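Local structure of 2-nitropropane dioxygenase (Streptomyces ansochromogenes, 3BW2) at residues P12-P17 with L37-A42; P210-G215 with A233-T238. The protein is an FMN-dependent nitroalkane oxidase that probably uses molecular oxygen to denitrify alkyl nitronates such as propionate 3-nitronate. All coordinates share one frame; numbering follows the deposited sequence.

How the contacts relate
Contacts 1 and 2 sit in the same parallel barrel, their centres about 10 Å apart, and meet where strand 13-15 neighbours strand 233-236. There V14 probably makes two hydrogen bonds to strand 233-236: its N lies 2.7 Å from A234 O, and its O is 2.7 Å from L236 N. Further along, A16 CB packs 3.6 Å from Q235 CG, close to the ribityl chain of FMN. The cofactor joins the two: residues 12-17 of contact 1 bring P17 against the flavin ring, whereas residues 233-238 of contact 2 grip its phosphate. N68, Q172, G177 and G216 add further hydrogen bonds to FMN.

Contact 1 of 2, residues P12-P17 with L37-A42; sequences PIVQAP and LGFLAA. With FMN (flavin mononucleotide), chain B.
F39 reaches across to V14 and P17, and its side chain can be followed from the backbone outward. CB starts close to segment 12-17, 3.1 Å from Q15 O, and also borders P17 N. With chi1 at -112°, well off a staggered value, the ring then swings out alongside residues 14-17. P17 CD sits over one face of the ring, nearest CG, in a CH-pi contact, 4.2 Å from the centroid and 26° off the normal. On one flank CD2 meets P17 CB at 3.8 Å. On the other, CD1 approaches V14 CG1 at 3.7 Å, and CE1 touches the same methyl, which lies near the ring plane at its edge; V14 puts this branch there by holding it anti to the backbone N (chi1 -179°). An alanine in place of F39 would probably open a gap between V14 and P17 and deprive the P17 ring of the aromatic face it rests on. The two segments carry the first two strands of the TIM barrel, joined through helix 25-33, and V14 also packs on Q235 inside the barrel while L40 is turned to helix 47-60. Their backbones are bonded at the start of the pairing: L37 N donates to I13 O at 3.0 Å, and Q15 N donates to L37 O at the same length of 3.0 Å. Beyond this single bridge at V14 and L37, side chains take over from backbone bonds. A proline suits position 17 because its rigid ring presents apolar atoms to several neighbours at once. Besides meeting F39, P17 CB faces A41 CB at 4.3 Å. P17 CG lies 3.7 Å from FMN C2, over the face of the pyrimidine end of the flavin.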
loop_
_atom_site.group_PDB
_atom_site.type_symbol
_atom_site.label_atom_id
_atom_site.label_comp_id
_atom_site.label_asym_id
_atom_site.label_seq_id
_atom_site.Cartn_x
_atom_site.Cartn_y
_atom_site.Cartn_z
ATOM N N PRO A 12 -12.549 -10.140 16.097
ATOM C CA PRO A 12 -12.607 -9.249 14.934
ATOM C C PRO A 12 -11.781 -9.808 13.782
ATOM O O PRO A 12 -10.993 -9.095 13.160
ATOM C CB PRO A 12 -12.022 -7.956 15.478
ATOM C CG PRO A 12 -10.944 -8.466 16.390
ATOM C CD PRO A 12 -11.638 -9.598 17.126
ATOM N N ILE A 13 -11.974 -11.090 13.501
ATOM C CA ILE A 13 -11.223 -11.766 12.455
ATOM C C ILE A 13 -12.137 -12.437 11.446
ATOM O O ILE A 13 -13.001 -13.237 11.809
ATOM C CB ILE A 13 -10.308 -12.841 13.059
ATOM C CG1 ILE A 13 -9.425 -12.218 14.142
ATOM C CG2 ILE A 13 -9.470 -13.483 11.961
ATOM C CD1 ILE A 13 -8.585 -13.222 14.910
ATOM N N VAL A 14 -11.932 -12.115 10.175
ATOM C CA VAL A 14 -12.741 -12.693 9.116
ATOM C C VAL A 14 -11.865 -13.466 8.142
ATOM O O VAL A 14 -10.851 -12.952 7.671
ATOM C CB VAL A 14 -13.493 -11.601 8.323
ATOM C CG1 VAL A 14 -14.345 -12.242 7.229
ATOM C CG2 VAL A 14 -14.358 -10.774 9.263
ATOM N N GLN A 15 -12.247 -14.706 7.858
ATOM C CA GLN A 15 -11.506 -15.513 6.896
ATOM C C GLN A 15 -12.088 -15.150 5.539
ATOM O O GLN A 15 -13.273 -15.379 5.272
ATOM C CB GLN A 15 -11.693 -17.007 7.169
ATOM C CG GLN A 15 -11.291 -17.901 6.005
ATOM C CD GLN A 15 -12.485 -18.586 5.371
ATOM O OE1 GLN A 15 -12.679 -18.541 4.150
ATOM N NE2 GLN A 15 -13.292 -19.235 6.199
ATOM N N ALA A 16 -11.256 -14.563 4.691
ATOM C CA ALA A 16 -11.699 -14.144 3.372
ATOM C C ALA A 16 -12.211 -15.291 2.517
ATOM O O ALA A 16 -11.656 -16.397 2.534
ATOM C CB ALA A 16 -10.558 -13.438 2.645
ATOM N N PRO A 17 -13.304 -15.059 1.779
ATOM C CA PRO A 17 -13.814 -16.129 0.923
ATOM C C PRO A 17 -12.763 -16.265 -0.174
ATOM O O PRO A 17 -12.266 -15.256 -0.676
ATOM C CB PRO A 17 -15.119 -15.549 0.386
ATOM C CG PRO A 17 -14.822 -14.064 0.337
ATOM C CD PRO A 17 -14.139 -13.850 1.671
ATOM N N LEU A 37 -15.080 -15.380 11.763
ATOM C CA LEU A 37 -16.161 -15.519 10.794
ATOM C C LEU A 37 -15.659 -16.280 9.578
ATOM O O LEU A 37 -14.909 -15.735 8.762
ATOM C CB LEU A 37 -16.670 -14.140 10.353
ATOM C CG LEU A 37 -17.852 -14.165 9.370
ATOM C CD1 LEU A 37 -19.074 -14.798 10.051
ATOM C CD2 LEU A 37 -18.182 -12.751 8.917
ATOM N N GLY A 38 -16.067 -17.542 9.463
ATOM C CA GLY A 38 -15.663 -18.351 8.330
ATOM C C GLY A 38 -16.446 -17.923 7.102
ATOM O O GLY A 38 -17.552 -17.396 7.223
ATOM N N PHE A 39 -15.880 -18.152 5.922
ATOM C CA PHE A 39 -16.534 -17.764 4.677
ATOM C C PHE A 39 -16.481 -18.840 3.603
ATOM O O PHE A 39 -15.489 -19.565 3.471
ATOM C CB PHE A 39 -15.875 -16.506 4.101
ATOM C CG PHE A 39 -16.754 -15.290 4.122
ATOM C CD1 PHE A 39 -16.621 -14.338 5.124
ATOM C CD2 PHE A 39 -17.713 -15.094 3.137
ATOM C CE1 PHE A 39 -17.430 -13.203 5.146
ATOM C CE2 PHE A 39 -18.526 -13.963 3.149
ATOM C CZ PHE A 39 -18.382 -13.017 4.158
ATOM N N LEU A 40 -17.558 -18.928 2.831
ATOM C CA LEU A 40 -17.634 -19.858 1.714
ATOM C C LEU A 40 -17.547 -18.975 0.473
ATOM O O LEU A 40 -17.991 -17.823 0.492
ATOM C CB LEU A 40 -18.968 -20.615 1.708
ATOM C CG LEU A 40 -19.193 -21.700 2.760
ATOM C CD1 LEU A 40 -20.602 -22.271 2.602
ATOM C CD2 LEU A 40 -18.150 -22.800 2.596
ATOM N N ALA A 41 -16.971 -19.507 -0.596
ATOM C CA ALA A 41 -16.837 -18.758 -1.837
ATOM C C ALA A 41 -17.767 -19.364 -2.876
ATOM O O ALA A 41 -17.621 -20.530 -3.226
ATOM C CB ALA A 41 -15.394 -18.818 -2.330
ATOM N N ALA A 42 -18.722 -18.579 -3.367
ATOM C CA ALA A 42 -19.651 -19.080 -4.378
ATOM C C ALA A 42 -19.142 -18.749 -5.786
ATOM O O ALA A 42 -19.721 -19.173 -6.790
ATOM C CB ALA A 42 -21.044 -18.480 -4.152
HETATM N N1 FMN B . -12.443 -12.138 -2.442
HETATM C C2 FMN B . -13.794 -12.340 -2.774
HETATM O O2 FMN B . -14.633 -11.493 -2.479
HETATM N N3 FMN B . -14.197 -13.495 -3.425
HETATM C C4 FMN B . -13.313 -14.503 -3.776
HETATM O O4 FMN B . -13.725 -15.525 -4.355
HETATM C C4A FMN B . -11.944 -14.327 -3.437
HETATM N N5 FMN B . -11.004 -15.311 -3.736
HETATM C C5A FMN B . -9.659 -15.173 -3.385
HETATM C C6 FMN B . -8.745 -16.215 -3.690
HETATM C C7 FMN B . -7.350 -16.137 -3.349
HETATM C C7M FMN B . -6.726 -17.508 -2.995
HETATM C C8 FMN B . -6.958 -14.943 -2.639
HETATM C C8M FMN B . -5.824 -14.919 -1.614
HETATM C C9 FMN B . -7.862 -13.872 -2.347
HETATM C C9A FMN B . -9.223 -13.986 -2.716
HETATM N N10 FMN B . -10.166 -12.963 -2.427
HETATM C C10 FMN B . -11.525 -13.127 -2.769
HETATM C "C1'" FMN B . -9.705 -11.608 -1.885
HETATM C "C2'" FMN B . -9.955 -11.608 -0.355
HETATM O "O2'" FMN B . -11.313 -11.271 -0.116
HETATM C "C3'" FMN B . -9.088 -10.543 0.399
HETATM O "O3'" FMN B . -9.403 -9.280 -0.187
HETATM C "C4'" FMN B . -7.570 -10.764 0.292
HETATM O "O4'" FMN B . -7.311 -12.143 0.555
HETATM C "C5'" FMN B . -6.809 -9.877 1.322
HETATM O "O5'" FMN B . -5.367 -10.068 1.247
HETATM P P FMN B . -4.471 -11.185 2.037
HETATM O O1P FMN B . -5.436 -11.057 3.166
HETATM O O2P FMN B . -3.384 -10.165 1.750
HETATM O O3P FMN B . -4.876 -12.109 0.904
#

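Contact 2 of 2, residues P210-G215 with A233-T238; sequences PVVAAG and AAQLGT. With FMN (flavin mononucleotide), chain B.
V212 and Q235 meet on the tight side of this pairing, where V212 CG1 presses on Q235 CB at 3.7 Å. Beside them A213 is bonded through both its N and its O to strand 233-236: its N donates to A233 O at 3.0 Å, and its O accepts a short, nearly straight bond from Q235 N (2.7 Å, 173°). The methyls of A213 and A234 are small enough for helix 220-228 to pack closely on that face. That helix makes the crossover of a beta-alpha-beta unit in the TIM barrel, joining strand 211-214 to the parallel strand 233-236. Toward the C-terminal ends the pairing loosens, and a bridging water takes the place of direct bonds: it accepts from G215 N and donates to Q235 O and, at 2.6 Å, to FMN O1P. Q235 extends from a CG anti to its backbone N, bringing NE2 to 3.0 Å from FMN O2'. G237 needs to be glycine, since a CB would collide with FMN O4'; its N donates to O1P at 2.9 Å. At the start of helix 238-241, T238 gives FMN O3P two bonds, from N and, at 2.8 Å, from OG1.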
loop_
_atom_site.group_PDB
_atom_site.type_symbol
_atom_site.label_atom_id
_atom_site.label_comp_id
_atom_site.label_asym_id
_atom_site.label_seq_id
_atom_site.Cartn_x
_atom_site.Cartn_y
_atom_site.Cartn_z
ATOM N N PRO A 210 -19.806 0.351 9.379
ATOM C CA PRO A 210 -18.626 -0.401 9.826
ATOM C C PRO A 210 -17.703 -0.756 8.668
ATOM O O PRO A 210 -18.165 -1.011 7.553
ATOM C CB PRO A 210 -19.231 -1.645 10.467
ATOM C CG PRO A 210 -20.545 -1.154 10.980
ATOM C CD PRO A 210 -21.041 -0.315 9.830
ATOM N N VAL A 211 -16.401 -0.784 8.937
ATOM C CA VAL A 211 -15.417 -1.100 7.911
ATOM C C VAL A 211 -14.601 -2.338 8.257
ATOM O O VAL A 211 -14.105 -2.476 9.377
ATOM C CB VAL A 211 -14.427 0.072 7.703
ATOM C CG1 VAL A 211 -13.372 -0.309 6.662
ATOM C CG2 VAL A 211 -15.184 1.326 7.282
ATOM N N VAL A 212 -14.470 -3.237 7.288
ATOM C CA VAL A 212 -13.679 -4.445 7.458
ATOM C C VAL A 212 -12.431 -4.217 6.609
ATOM O O VAL A 212 -12.525 -4.041 5.398
ATOM C CB VAL A 212 -14.441 -5.693 6.960
ATOM C CG1 VAL A 212 -13.554 -6.928 7.061
ATOM C CG2 VAL A 212 -15.706 -5.889 7.799
ATOM N N ALA A 213 -11.269 -4.194 7.254
ATOM C CA ALA A 213 -10.004 -3.966 6.563
ATOM C C ALA A 213 -9.438 -5.249 5.965
ATOM O O ALA A 213 -9.411 -6.287 6.622
ATOM C CB ALA A 213 -8.990 -3.343 7.534
ATOM N N ALA A 214 -8.968 -5.172 4.723
ATOM C CA ALA A 214 -8.404 -6.339 4.048
ATOM C C ALA A 214 -7.178 -6.018 3.191
ATOM O O ALA A 214 -7.151 -5.013 2.465
ATOM C CB ALA A 214 -9.470 -6.999 3.181
ATOM N N GLY A 215 -6.173 -6.885 3.271
ATOM C CA GLY A 215 -4.970 -6.700 2.479
ATOM C C GLY A 215 -3.650 -6.772 3.227
ATOM O O GLY A 215 -3.294 -5.845 3.942
ATOM N N ALA A 233 -13.190 -4.893 11.960
ATOM C CA ALA A 233 -12.631 -6.235 11.866
ATOM C C ALA A 233 -11.593 -6.285 10.767
ATOM O O ALA A 233 -11.459 -5.347 9.982
ATOM C CB ALA A 233 -13.737 -7.255 11.580
ATOM N N ALA A 234 -10.856 -7.388 10.725
ATOM C CA ALA A 234 -9.831 -7.587 9.714
ATOM C C ALA A 234 -10.193 -8.841 8.927
ATOM O O ALA A 234 -10.561 -9.857 9.513
ATOM C CB ALA A 234 -8.466 -7.764 10.377
ATOM N N GLN A 235 -10.100 -8.761 7.604
ATOM C CA GLN A 235 -10.392 -9.903 6.750
ATOM C C GLN A 235 -9.073 -10.407 6.182
ATOM O O GLN A 235 -8.321 -9.649 5.561
ATOM C CB GLN A 235 -11.337 -9.510 5.615
ATOM C CG GLN A 235 -11.626 -10.659 4.671
ATOM C CD GLN A 235 -12.781 -10.375 3.737
ATOM O OE1 GLN A 235 -13.920 -10.199 4.175
ATOM N NE2 GLN A 235 -12.497 -10.335 2.441
ATOM N N LEU A 236 -8.798 -11.688 6.408
ATOM C CA LEU A 236 -7.555 -12.312 5.967
ATOM C C LEU A 236 -7.766 -13.450 4.981
ATOM O O LEU A 236 -8.530 -14.382 5.247
ATOM C CB LEU A 236 -6.797 -12.875 7.171
ATOM C CG LEU A 236 -6.246 -11.961 8.263
ATOM C CD1 LEU A 236 -7.349 -11.140 8.909
ATOM C CD2 LEU A 236 -5.565 -12.844 9.300
ATOM N N GLY A 237 -7.066 -13.376 3.854
ATOM C CA GLY A 237 -7.151 -14.421 2.856
ATOM C C GLY A 237 -5.889 -15.272 2.883
ATOM O O GLY A 237 -5.900 -16.404 3.367
ATOM N N THR A 238 -4.794 -14.707 2.383
ATOM C CA THR A 238 -3.509 -15.403 2.313
ATOM C C THR A 238 -3.098 -16.106 3.610
ATOM O O THR A 238 -2.572 -17.221 3.572
ATOM C CB THR A 238 -2.384 -14.431 1.871
ATOM O OG1 THR A 238 -2.692 -13.907 0.569
ATOM C CG2 THR A 238 -1.041 -15.154 1.805
HETATM N N1 FMN B . -12.443 -12.138 -2.442
HETATM C C2 FMN B . -13.794 -12.340 -2.774
HETATM O O2 FMN B . -14.633 -11.493 -2.479
HETATM N N3 FMN B . -14.197 -13.495 -3.425
HETATM C C4 FMN B . -13.313 -14.503 -3.776
HETATM O O4 FMN B . -13.725 -15.525 -4.355
HETATM C C4A FMN B . -11.944 -14.327 -3.437
HETATM N N5 FMN B . -11.004 -15.311 -3.736
HETATM C C5A FMN B . -9.659 -15.173 -3.385
HETATM C C6 FMN B . -8.745 -16.215 -3.690
HETATM C C7 FMN B . -7.350 -16.137 -3.349
HETATM C C7M FMN B . -6.726 -17.508 -2.995
HETATM C C8 FMN B . -6.958 -14.943 -2.639
HETATM C C8M FMN B . -5.824 -14.919 -1.614
HETATM C C9 FMN B . -7.862 -13.872 -2.347
HETATM C C9A FMN B . -9.223 -13.986 -2.716
HETATM N N10 FMN B . -10.166 -12.963 -2.427
HETATM C C10 FMN B . -11.525 -13.127 -2.769
HETATM C "C1'" FMN B . -9.705 -11.608 -1.885
HETATM C "C2'" FMN B . -9.955 -11.608 -0.355
HETATM O "O2'" FMN B . -11.313 -11.271 -0.116
HETATM C "C3'" FMN B . -9.088 -10.543 0.399
HETATM O "O3'" FMN B . -9.403 -9.280 -0.187
HETATM C "C4'" FMN B . -7.570 -10.764 0.292
HETATM O "O4'" FMN B . -7.311 -12.143 0.555
HETATM C "C5'" FMN B . -6.809 -9.877 1.322
HETATM O "O5'" FMN B . -5.367 -10.068 1.247
HETATM P P FMN B . -4.471 -11.185 2.037
HETATM O O1P FMN B . -5.436 -11.057 3.166
HETATM O O2P FMN B . -3.384 -10.165 1.750
HETATM O O3P FMN B . -4.876 -12.109 0.904
HETATM O O HOH W 1 -5.653 -9.168 4.907
#